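Local coordinates for aminofutalosine deaminase (Helicobacter pylori, PDB 7LKK), which hydrolytically deaminates aminofutalosine in the menaquinone pathway, using a metal-dependent active site, and probably also converts adenosine to inosine, at residues Q16-G20 and L61-F65; A74-A78 and L338-L342; S132-N138 and N152-E158; S219-L223 and A259-I263. All coordinates share one frame. Numbering follows the deposited sequence.

Interaction 1. Residues Q16-G20 and L61-F65; sequences QEIIG and LKAQF
Within Gln16-Gly20 and Leu61-Phe65, strands 17-20 and 62-65 run parallel (axes 4.7 Å apart, 7° between directions) in the small four-stranded sheet near the N terminus. In register are Ile18 with Ala63, Ile19 with Gln64 and Gly20 with Phe65 (CA-CA 4.5, 4.9 and 4.5 Å). Ile18 is satisfied twice: its N donates to Lys62 O at 2.7 Å, and its O accepts from Gln64 N at 3.0 Å. Gly20 N then donates to Gln64 O at 2.9 Å, a carbonyl that also takes a CA-H...O contact from Ile19 CA (3.2 Å). Glu17 and Ile19 turn their backbone groups the other way, to Phe41 and Val39 of strand 37-41. Ile18 (m, t) rests its CB 4.1 Å from Ala63 CB and its CG1 4.2 Å from Leu61 CB, against Tyr51 and Leu54 of helix 51-57. Phe65 (chi1 t) places its ring beside Gly20. Pairing thus rests on main-chain bonds, the standard parallel ladder, with the apolar face of Ile18 and Ala63 turned to helix 51-57.

Interaction 2. Residues A74-A78 and L338-L342; sequences AFINA and LLDEL
The first strand of the TIM barrel meets the helix that follows its eighth: strand 75-78 and helix 338-342 cross at 78°, axes 10.5 Å apart. The gap is bridged by side chains, and the closest CA pair is Asn77 and Leu338, 7.0 Å apart. Leu338 (t, p) is the bump, entering the hollow between Phe75 and Asn77, whose CA-CB bonds both point at the helix. Its CD2 sits 3.5 Å from Phe75 CB and 3.7 Å from Ile76 O, while its CD1 comes 4.2 Å from Asn77 OD1. In return the Phe75 ring (chi1 m, chi2 -47°) leans over the helix, with CE2 3.6 Å from Leu339 CD2 and CZ 4.4 Å from Leu342 CD1. Leu338 and Leu342 stand one turn apart, tied by Leu342 N to Leu338 O (2.8 Å). Ile76 points away from the helix, and the amide of Asn77 is held by Gln125 and Thr327. Val130 of strand 130-137 packs on Phe75, Asn77 and Leu338; Ala364 of helix 353-364 touches Phe75, Leu338 and Leu342; and Phe390 of strand 387-391 lies against Leu339, so the contact is buried among them, where the first and last strands of the barrel come together.

Interaction 3. Residues S132-N138 and N152-E158; sequences SVGAISN and NAVVFLE. With MCF ((8R)-3-(5-S-methyl-5-thio-beta-D-ribofuranosyl)-3,6,7,8-tetrahydroimidazo[4,5-d][1,3]diazepin-8-ol), chain J; EDO (1,2-ethanediol), chain F.
Phe156 (chi1 m) lays the edge of its ring along the neighbouring strand, CE1 4.0 Å from Gly134 CA, in space where Gly134 has no side chain, while its CB meets Ile136 CD1 at 3.8 Å. Their strands, 132-137 and 152-158, run parallel (axes 4.6 Å apart, crossing -24°), paired residue for residue from Ser132 with Asn152 to Ser137 with Leu157. The ladder is regular: Val133 N to Asn152 O 2.9 Å, Val154 N to Val133 O 3.0 Å, Ala135 N to Val154 O 2.9 Å, Phe156 N to Ala135 O 2.8 Å, Ser137 N to Phe156 O 2.9 Å and Glu158 N to Ser137 O 2.7 Å. At the C-terminal ends it passes into the ligand pocket. Asn138 ND2 donates to OE1 (2.9 Å) of the extended Glu158 (t, t) and to Glu158 O (3.2 Å), leaving Asn138 OD1 to accept from MCF O3S (2.7 Å) and Glu158 OE1 from MCF O2S (2.5 Å); the pair thereby clasps both ribose hydroxyls. Binding at the C-terminal strand ends is characteristic of TIM barrels, and the two strands with helix 143-147 form a beta-alpha-beta unit. Strand 69-80 pairs with 130-137 and strand 187-193 with 152-159, inside the barrel sheet; Ile136 and Phe156 face inward to Ser219 of strand 218-222, whereas Val155 and Leu157 pack against helix 166-180.

Interaction 4. Residues S219-L223 and A259-I263; sequences STHFL and ANDYI. With FE (Fe (III) ion), chain E; MCF ((8R)-3-(5-S-methyl-5-thio-beta-D-ribofuranosyl)-3,6,7,8-tetrahydroimidazo[4,5-d][1,3]diazepin-8-ol), chain J.
Strand 219-222 and helix 259-263 run nearly antiparallel (171°, axes 11.4 Å apart), as expected for a barrel strand and a helix on the way to the next strand of a TIM barrel. The strand ends at Phe222; Leu223, just beyond it, takes the left-handed helical conformation (phi/psi 47/58). Within the helix, Ile263 N bonds to Ala259 O at 2.9 Å. Tyr262 (chi1 t) points at the strand, and its OH donates to Thr220 OG1 at 2.7 Å; that hydroxyl is bonded in turn to Val193 O on the neighbouring strand. Phe222 (chi1 t) fills the space beside it: CD1 is 3.8 Å from Tyr262 CD2, and CZ lies 3.6 Å from Ile263 CG1 and 4.1 Å from Ala259 CB. Leu223 CD1 touches Ala259 CB at 4.4 Å. His221 points away from the helix, into the metal site it shares with His79, His81 and Asp328; His194 O holds its ND1. His221 NE2 binds FE at 2.4 Å, and MCF O8 binds the same ion at 2.0 Å.

In the fold
From the N terminus, interaction 1 closes first, returning strand 62-66 to strand 17-21 beside the barrel; strand 69-80 follows and opens interaction 2. That contact joins the barrel's first strand to the helix after its last, and interactions 3 and 4 lie in series inside this long loop. Interaction 3 is a short beta-alpha-beta closure; interaction 4 ties a later strand to a helix further along, before the next strand. Interactions 2 and 3 meet inside one sheet, where strands 69-80 and 130-137 are neighbours and Asn77 O lies 2.7 Å from Gly134 N, a probable hydrogen bond. Interactions 3 and 4 meet across the barrel interior, Phe156 against Ser219, and both reach the inhibitor. Interaction 1 stands apart.

Interaction 1. Residues Q16-G20 and L61-F65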
# COMPACT_ATOMS: atom_id res chain seq x y z
N GLN A 16 18.23 -18.37 30.81
CA GLN A 16 18.70 -18.07 29.47
C GLN A 16 18.26 -19.15 28.49
O GLN A 16 18.07 -20.31 28.86
CB GLN A 16 20.23 -17.94 29.45
CG GLN A 16 20.76 -16.71 30.16
CD GLN A 16 22.28 -16.64 30.14
OE1 GLN A 16 22.94 -17.51 29.58
NE2 GLN A 16 22.83 -15.61 30.76
N GLU A 17 18.08 -18.74 27.23
CA GLU A 17 17.74 -19.67 26.17
C GLU A 17 18.38 -19.18 24.88
O GLU A 17 18.93 -18.08 24.81
CB GLU A 17 16.22 -19.83 26.01
CG GLU A 17 15.48 -18.52 25.81
CD GLU A 17 13.99 -18.72 25.63
OE1 GLU A 17 13.59 -19.68 24.93
OE2 GLU A 17 13.21 -17.91 26.18
N ILE A 18 18.31 -20.02 23.85
CA ILE A 18 18.88 -19.73 22.54
C ILE A 18 17.78 -19.85 21.50
O ILE A 18 17.01 -20.82 21.52
CB ILE A 18 20.05 -20.67 22.20
CG1 ILE A 18 21.08 -20.69 23.33
CG2 ILE A 18 20.71 -20.27 20.89
CD1 ILE A 18 22.23 -21.66 23.09
N ILE A 19 17.69 -18.88 20.60
CA ILE A 19 16.82 -18.96 19.44
C ILE A 19 17.62 -18.57 18.21
O ILE A 19 18.43 -17.64 18.25
CB ILE A 19 15.55 -18.08 19.56
CG1 ILE A 19 15.92 -16.61 19.80
CG2 ILE A 19 14.63 -18.61 20.66
CD1 ILE A 19 14.73 -15.67 19.70
N GLY A 20 17.41 -19.30 17.11
CA GLY A 20 18.08 -19.01 15.87
C GLY A 20 17.11 -19.11 14.69
O GLY A 20 16.01 -19.65 14.82
N LEU A 61 21.50 -24.96 27.72
CA LEU A 61 20.46 -23.96 27.56
C LEU A 61 19.40 -24.46 26.58
O LEU A 61 19.74 -25.28 25.69
CB LEU A 61 21.08 -22.66 27.05
CG LEU A 61 21.97 -21.96 28.06
CD1 LEU A 61 22.38 -20.65 27.45
CD2 LEU A 61 21.19 -21.79 29.34
N LYS A 62 18.11 -24.03 26.77
CA LYS A 62 17.03 -24.45 25.87
C LYS A 62 17.22 -23.74 24.54
O LYS A 62 17.54 -22.56 24.53
CB LYS A 62 15.64 -24.19 26.52
CG LYS A 62 14.73 -25.04 25.70
CD LYS A 62 14.85 -26.38 26.24
CE LYS A 62 14.95 -27.42 25.09
NZ LYS A 62 14.88 -28.85 25.56
N ALA A 63 17.04 -24.47 23.44
CA ALA A 63 17.43 -24.00 22.11
C ALA A 63 16.41 -24.39 21.06
O ALA A 63 16.01 -25.55 20.95
CB ALA A 63 18.81 -24.53 21.72
N GLN A 64 15.99 -23.39 20.28
CA GLN A 64 15.09 -23.55 19.14
C GLN A 64 15.66 -22.86 17.90
O GLN A 64 16.18 -21.75 17.98
CB GLN A 64 13.71 -22.96 19.44
CG GLN A 64 12.82 -23.86 20.26
CD GLN A 64 11.36 -23.50 20.14
OE1 GLN A 64 10.92 -22.49 20.68
NE2 GLN A 64 10.60 -24.32 19.43
N PHE A 65 15.56 -23.54 16.75
CA PHE A 65 15.94 -22.97 15.45
C PHE A 65 14.70 -22.92 14.57
O PHE A 65 13.94 -23.89 14.50
CB PHE A 65 17.04 -23.79 14.76
CG PHE A 65 17.59 -23.13 13.53
CD1 PHE A 65 18.59 -22.17 13.64
CD2 PHE A 65 17.11 -23.45 12.27
CE1 PHE A 65 19.10 -21.56 12.51
CE2 PHE A 65 17.62 -22.83 11.14
CZ PHE A 65 18.62 -21.89 11.26

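Interaction 2. Residues A74-A78 and L338-L342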
# COMPACT_ATOMS: atom_id res chain seq x y z
N ALA A 74 12.09 -6.73 17.86
CA ALA A 74 10.71 -6.25 17.87
C ALA A 74 10.65 -4.81 17.37
O ALA A 74 11.58 -4.02 17.57
CB ALA A 74 10.11 -6.35 19.27
N PHE A 75 9.55 -4.48 16.70
CA PHE A 75 9.42 -3.16 16.11
C PHE A 75 9.15 -2.11 17.18
O PHE A 75 8.70 -2.40 18.28
CB PHE A 75 8.29 -3.13 15.08
CG PHE A 75 8.59 -3.92 13.83
CD1 PHE A 75 9.80 -3.78 13.18
CD2 PHE A 75 7.64 -4.78 13.31
CE1 PHE A 75 10.07 -4.50 12.03
CE2 PHE A 75 7.90 -5.51 12.16
CZ PHE A 75 9.12 -5.37 11.52
N ILE A 76 9.44 -0.86 16.82
CA ILE A 76 9.06 0.31 17.61
C ILE A 76 8.14 1.16 16.74
O ILE A 76 8.51 1.54 15.63
CB ILE A 76 10.28 1.11 18.08
CG1 ILE A 76 11.08 0.32 19.12
CG2 ILE A 76 9.84 2.45 18.66
CD1 ILE A 76 12.19 -0.52 18.53
N ASN A 77 6.94 1.44 17.25
CA ASN A 77 5.97 2.30 16.57
C ASN A 77 5.93 3.60 17.37
O ASN A 77 5.23 3.70 18.38
CB ASN A 77 4.60 1.63 16.49
CG ASN A 77 3.63 2.39 15.62
OD1 ASN A 77 3.99 3.38 14.97
ND2 ASN A 77 2.38 1.95 15.59
N ALA A 78 6.68 4.60 16.90
CA ALA A 78 7.01 5.77 17.71
C ALA A 78 5.90 6.81 17.78
O ALA A 78 6.06 7.79 18.52
CB ALA A 78 8.29 6.42 17.19
N LEU A 338 2.26 -2.22 11.72
CA LEU A 338 3.44 -1.50 11.25
C LEU A 338 3.96 -2.09 9.95
O LEU A 338 4.54 -1.37 9.13
CB LEU A 338 4.54 -1.50 12.32
CG LEU A 338 5.70 -0.54 12.06
CD1 LEU A 338 5.19 0.89 11.87
CD2 LEU A 338 6.73 -0.59 13.18
N LEU A 339 3.75 -3.39 9.73
CA LEU A 339 4.16 -4.00 8.47
C LEU A 339 3.37 -3.43 7.30
O LEU A 339 3.93 -3.20 6.22
CB LEU A 339 3.99 -5.52 8.55
CG LEU A 339 4.94 -6.23 9.52
CD1 LEU A 339 4.47 -7.64 9.82
CD2 LEU A 339 6.36 -6.24 8.96
N ASP A 340 2.07 -3.20 7.49
CA ASP A 340 1.29 -2.51 6.46
C ASP A 340 1.83 -1.11 6.21
O ASP A 340 1.92 -0.67 5.06
CB ASP A 340 -0.19 -2.44 6.88
CG ASP A 340 -0.88 -3.79 6.79
OD1 ASP A 340 -0.28 -4.75 6.29
OD2 ASP A 340 -2.05 -3.88 7.24
N GLU A 341 2.19 -0.40 7.28
CA GLU A 341 2.73 0.95 7.13
C GLU A 341 4.05 0.93 6.38
O GLU A 341 4.33 1.83 5.57
CB GLU A 341 2.91 1.60 8.51
CG GLU A 341 3.06 3.11 8.47
CD GLU A 341 1.78 3.80 8.05
OE1 GLU A 341 0.69 3.23 8.27
OE2 GLU A 341 1.86 4.91 7.49
N LEU A 342 4.89 -0.08 6.63
CA LEU A 342 6.17 -0.16 5.94
C LEU A 342 5.99 -0.43 4.45
O LEU A 342 6.73 0.11 3.63
CB LEU A 342 7.04 -1.24 6.59
CG LEU A 342 7.46 -0.92 8.03
CD1 LEU A 342 8.23 -2.09 8.65
CD2 LEU A 342 8.28 0.36 8.08

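Interaction 3. Residues S132-N138 and N152-E158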
# COMPACT_ATOMS: atom_id res chain seq x y z
N SER A 132 7.24 -1.97 21.18
CA SER A 132 7.28 -0.68 21.87
C SER A 132 6.47 0.34 21.08
O SER A 132 6.50 0.34 19.84
CB SER A 132 8.72 -0.18 22.04
OG SER A 132 9.55 -1.19 22.61
N VAL A 133 5.76 1.21 21.79
CA VAL A 133 4.88 2.19 21.17
C VAL A 133 5.12 3.56 21.78
O VAL A 133 5.30 3.69 23.00
CB VAL A 133 3.39 1.79 21.29
CG1 VAL A 133 3.09 0.59 20.41
CG2 VAL A 133 3.03 1.51 22.74
N GLY A 134 5.15 4.58 20.93
CA GLY A 134 5.03 5.96 21.37
C GLY A 134 3.59 6.41 21.24
O GLY A 134 3.13 6.70 20.13
N ALA A 135 2.86 6.44 22.35
CA ALA A 135 1.42 6.68 22.35
C ALA A 135 1.13 8.14 22.68
O ALA A 135 1.41 8.59 23.80
CB ALA A 135 0.72 5.75 23.34
N ILE A 136 0.56 8.86 21.72
CA ILE A 136 0.10 10.22 21.97
C ILE A 136 -1.27 10.16 22.64
O ILE A 136 -2.19 9.49 22.15
CB ILE A 136 0.04 11.02 20.66
CG1 ILE A 136 1.40 11.01 19.96
CG2 ILE A 136 -0.42 12.45 20.93
CD1 ILE A 136 2.35 12.08 20.45
N SER A 137 -1.41 10.88 23.75
CA SER A 137 -2.62 10.80 24.56
C SER A 137 -3.03 12.19 25.01
O SER A 137 -2.20 12.96 25.50
CB SER A 137 -2.41 9.89 25.78
OG SER A 137 -3.61 9.73 26.50
N ASN A 138 -4.32 12.50 24.85
CA ASN A 138 -4.89 13.75 25.34
C ASN A 138 -5.62 13.61 26.66
O ASN A 138 -5.74 14.59 27.40
CB ASN A 138 -5.86 14.33 24.30
CG ASN A 138 -5.18 14.65 22.98
OD1 ASN A 138 -5.58 14.16 21.93
ND2 ASN A 138 -4.15 15.48 23.04
N ASN A 152 5.98 -2.27 25.67
CA ASN A 152 6.68 -1.11 26.21
C ASN A 152 5.99 0.15 25.72
O ASN A 152 5.74 0.31 24.53
CB ASN A 152 8.15 -1.11 25.78
CG ASN A 152 8.88 -2.37 26.17
OD1 ASN A 152 8.94 -2.73 27.35
ND2 ASN A 152 9.46 -3.05 25.18
N ALA A 153 5.65 1.05 26.65
CA ALA A 153 4.86 2.22 26.32
C ALA A 153 5.56 3.49 26.77
O ALA A 153 5.94 3.61 27.94
CB ALA A 153 3.46 2.13 26.95
N VAL A 154 5.72 4.43 25.85
CA VAL A 154 6.08 5.81 26.16
C VAL A 154 4.86 6.66 25.83
O VAL A 154 4.54 6.88 24.65
CB VAL A 154 7.31 6.28 25.37
CG1 VAL A 154 7.62 7.73 25.71
CG2 VAL A 154 8.51 5.40 25.68
N VAL A 155 4.16 7.11 26.86
CA VAL A 155 2.91 7.85 26.68
C VAL A 155 3.23 9.34 26.69
O VAL A 155 3.67 9.89 27.70
CB VAL A 155 1.88 7.49 27.76
CG1 VAL A 155 0.69 8.44 27.68
CG2 VAL A 155 1.42 6.05 27.58
N PHE A 156 3.01 9.99 25.55
CA PHE A 156 3.18 11.43 25.40
C PHE A 156 1.85 12.09 25.71
O PHE A 156 0.93 12.06 24.89
CB PHE A 156 3.65 11.78 23.99
CG PHE A 156 5.01 11.25 23.63
CD1 PHE A 156 5.16 9.95 23.17
CD2 PHE A 156 6.13 12.06 23.71
CE1 PHE A 156 6.40 9.46 22.82
CE2 PHE A 156 7.38 11.58 23.37
CZ PHE A 156 7.52 10.28 22.92
N LEU A 157 1.73 12.69 26.89
CA LEU A 157 0.56 13.50 27.21
C LEU A 157 0.62 14.77 26.38
O LEU A 157 1.51 15.61 26.57
CB LEU A 157 0.50 13.82 28.70
CG LEU A 157 -0.73 14.63 29.12
CD1 LEU A 157 -2.01 13.88 28.80
CD2 LEU A 157 -0.67 15.00 30.59
N GLU A 158 -0.32 14.92 25.45
CA GLU A 158 -0.27 15.96 24.43
C GLU A 158 -1.12 17.15 24.84
O GLU A 158 -2.30 16.99 25.17
CB GLU A 158 -0.74 15.42 23.08
CG GLU A 158 -0.85 16.47 22.00
CD GLU A 158 -1.36 15.89 20.70
OE1 GLU A 158 -2.55 15.53 20.63
OE2 GLU A 158 -0.56 15.79 19.74
O8 MCF J . -0.95 13.30 13.81
C8 MCF J . -2.20 13.02 13.24
C7 MCF J . -2.61 14.05 12.19
N6 MCF J . -2.10 15.36 12.53
C5 MCF J . -2.30 15.88 13.87
N4 MCF J . -2.98 15.19 14.96
C10 MCF J . -3.67 13.89 15.09
C9 MCF J . -3.31 12.82 14.29
N1 MCF J . -4.07 11.79 14.62
C2 MCF J . -4.90 12.15 15.61
N3 MCF J . -4.64 13.43 15.89
C1S MCF J . -5.38 14.19 16.95
C2S MCF J . -4.48 15.08 17.83
O2S MCF J . -3.94 14.35 18.85
O4S MCF J . -6.19 15.02 16.40
C4S MCF J . -6.40 16.21 17.47
C3S MCF J . -5.47 16.10 18.38
O3S MCF J . -6.08 15.59 19.66
C5S MCF J . -6.29 17.55 16.76
S5S MCF J . -7.33 18.77 17.61
C6S MCF J . -6.79 20.44 17.15
C1 EDO F . -9.53 14.92 21.71
O1 EDO F . -8.66 13.84 21.36
C2 EDO F . -8.85 16.25 21.40
O2 EDO F . -8.90 16.51 19.99

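Interaction 4. Residues S219-L223 and A259-I263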
# COMPACT_ATOMS: atom_id res chain seq x y z
N SER A 219 7.44 15.54 21.94
CA SER A 219 6.98 15.19 20.60
C SER A 219 6.07 16.31 20.12
O SER A 219 5.44 17.00 20.92
CB SER A 219 6.24 13.85 20.58
OG SER A 219 5.88 13.47 19.26
N THR A 220 6.02 16.49 18.80
CA THR A 220 5.20 17.55 18.23
C THR A 220 4.94 17.25 16.76
O THR A 220 5.75 16.61 16.09
CB THR A 220 5.87 18.92 18.38
OG1 THR A 220 4.99 19.95 17.91
CG2 THR A 220 7.19 18.98 17.62
N HIS A 221 3.77 17.69 16.28
CA HIS A 221 3.46 17.67 14.86
C HIS A 221 4.01 18.95 14.23
O HIS A 221 3.78 20.04 14.75
CB HIS A 221 1.95 17.57 14.62
CG HIS A 221 1.33 16.36 15.25
ND1 HIS A 221 0.69 16.41 16.47
CD2 HIS A 221 1.24 15.08 14.83
CE1 HIS A 221 0.23 15.20 16.77
NE2 HIS A 221 0.55 14.38 15.79
N PHE A 222 4.72 18.81 13.11
CA PHE A 222 5.42 19.94 12.52
C PHE A 222 5.21 19.96 11.01
O PHE A 222 5.55 18.99 10.33
CB PHE A 222 6.91 19.90 12.85
CG PHE A 222 7.65 21.15 12.46
CD1 PHE A 222 7.28 22.38 12.99
CD2 PHE A 222 8.70 21.10 11.55
CE1 PHE A 222 7.95 23.53 12.62
CE2 PHE A 222 9.37 22.25 11.19
CZ PHE A 222 8.99 23.46 11.73
N LEU A 223 4.66 21.07 10.51
CA LEU A 223 4.54 21.36 9.07
C LEU A 223 4.01 20.16 8.30
O LEU A 223 4.63 19.64 7.37
CB LEU A 223 5.88 21.86 8.52
CG LEU A 223 6.38 23.15 9.19
CD1 LEU A 223 7.58 23.74 8.47
CD2 LEU A 223 5.27 24.18 9.29
N ALA A 259 8.66 29.56 11.06
CA ALA A 259 8.96 28.22 11.54
C ALA A 259 10.07 28.23 12.58
O ALA A 259 10.03 27.47 13.55
CB ALA A 259 9.33 27.31 10.36
N ASN A 260 11.07 29.11 12.40
CA ASN A 260 12.19 29.15 13.33
C ASN A 260 11.75 29.54 14.74
O ASN A 260 12.31 29.04 15.72
CB ASN A 260 13.26 30.11 12.82
CG ASN A 260 14.06 29.54 11.67
OD1 ASN A 260 13.80 28.42 11.22
ND2 ASN A 260 15.02 30.30 11.17
N ASP A 261 10.75 30.41 14.85
CA ASP A 261 10.22 30.78 16.16
C ASP A 261 9.69 29.55 16.90
O ASP A 261 9.88 29.42 18.11
CB ASP A 261 9.13 31.83 16.00
CG ASP A 261 8.69 32.43 17.32
OD1 ASP A 261 9.54 32.55 18.23
OD2 ASP A 261 7.50 32.78 17.45
N TYR A 262 9.04 28.64 16.18
CA TYR A 262 8.52 27.43 16.79
C TYR A 262 9.65 26.45 17.10
O TYR A 262 9.73 25.90 18.20
CB TYR A 262 7.48 26.78 15.89
CG TYR A 262 6.72 25.65 16.54
CD1 TYR A 262 5.68 25.90 17.41
CD2 TYR A 262 7.05 24.32 16.28
CE1 TYR A 262 4.98 24.87 18.01
CE2 TYR A 262 6.36 23.28 16.88
CZ TYR A 262 5.33 23.56 17.74
OH TYR A 262 4.63 22.54 18.34
N ILE A 263 10.53 26.22 16.12
CA ILE A 263 11.62 25.25 16.29
C ILE A 263 12.50 25.62 17.47
O ILE A 263 12.88 24.76 18.28
CB ILE A 263 12.45 25.15 14.99
CG1 ILE A 263 11.62 24.55 13.86
CG2 ILE A 263 13.73 24.36 15.23
CD1 ILE A 263 12.20 24.80 12.48
FE FE E . -0.24 12.21 15.28
O8 MCF J . -0.95 13.30 13.81
C8 MCF J . -2.20 13.02 13.24
C7 MCF J . -2.61 14.05 12.19
N6 MCF J . -2.10 15.36 12.53
C5 MCF J . -2.30 15.88 13.87
N4 MCF J . -2.98 15.19 14.96
C10 MCF J . -3.67 13.89 15.09
C9 MCF J . -3.31 12.82 14.29
N1 MCF J . -4.07 11.79 14.62
C2 MCF J . -4.90 12.15 15.61
N3 MCF J . -4.64 13.43 15.89
C1S MCF J . -5.38 14.19 16.95
C2S MCF J . -4.48 15.08 17.83
O2S MCF J . -3.94 14.35 18.85
O4S MCF J . -6.19 15.02 16.40
C4S MCF J . -6.40 16.21 17.47
C3S MCF J . -5.47 16.10 18.38
O3S MCF J . -6.08 15.59 19.66
C5S MCF J . -6.29 17.55 16.76
S5S MCF J . -7.33 18.77 17.61
C6S MCF J . -6.79 20.44 17.15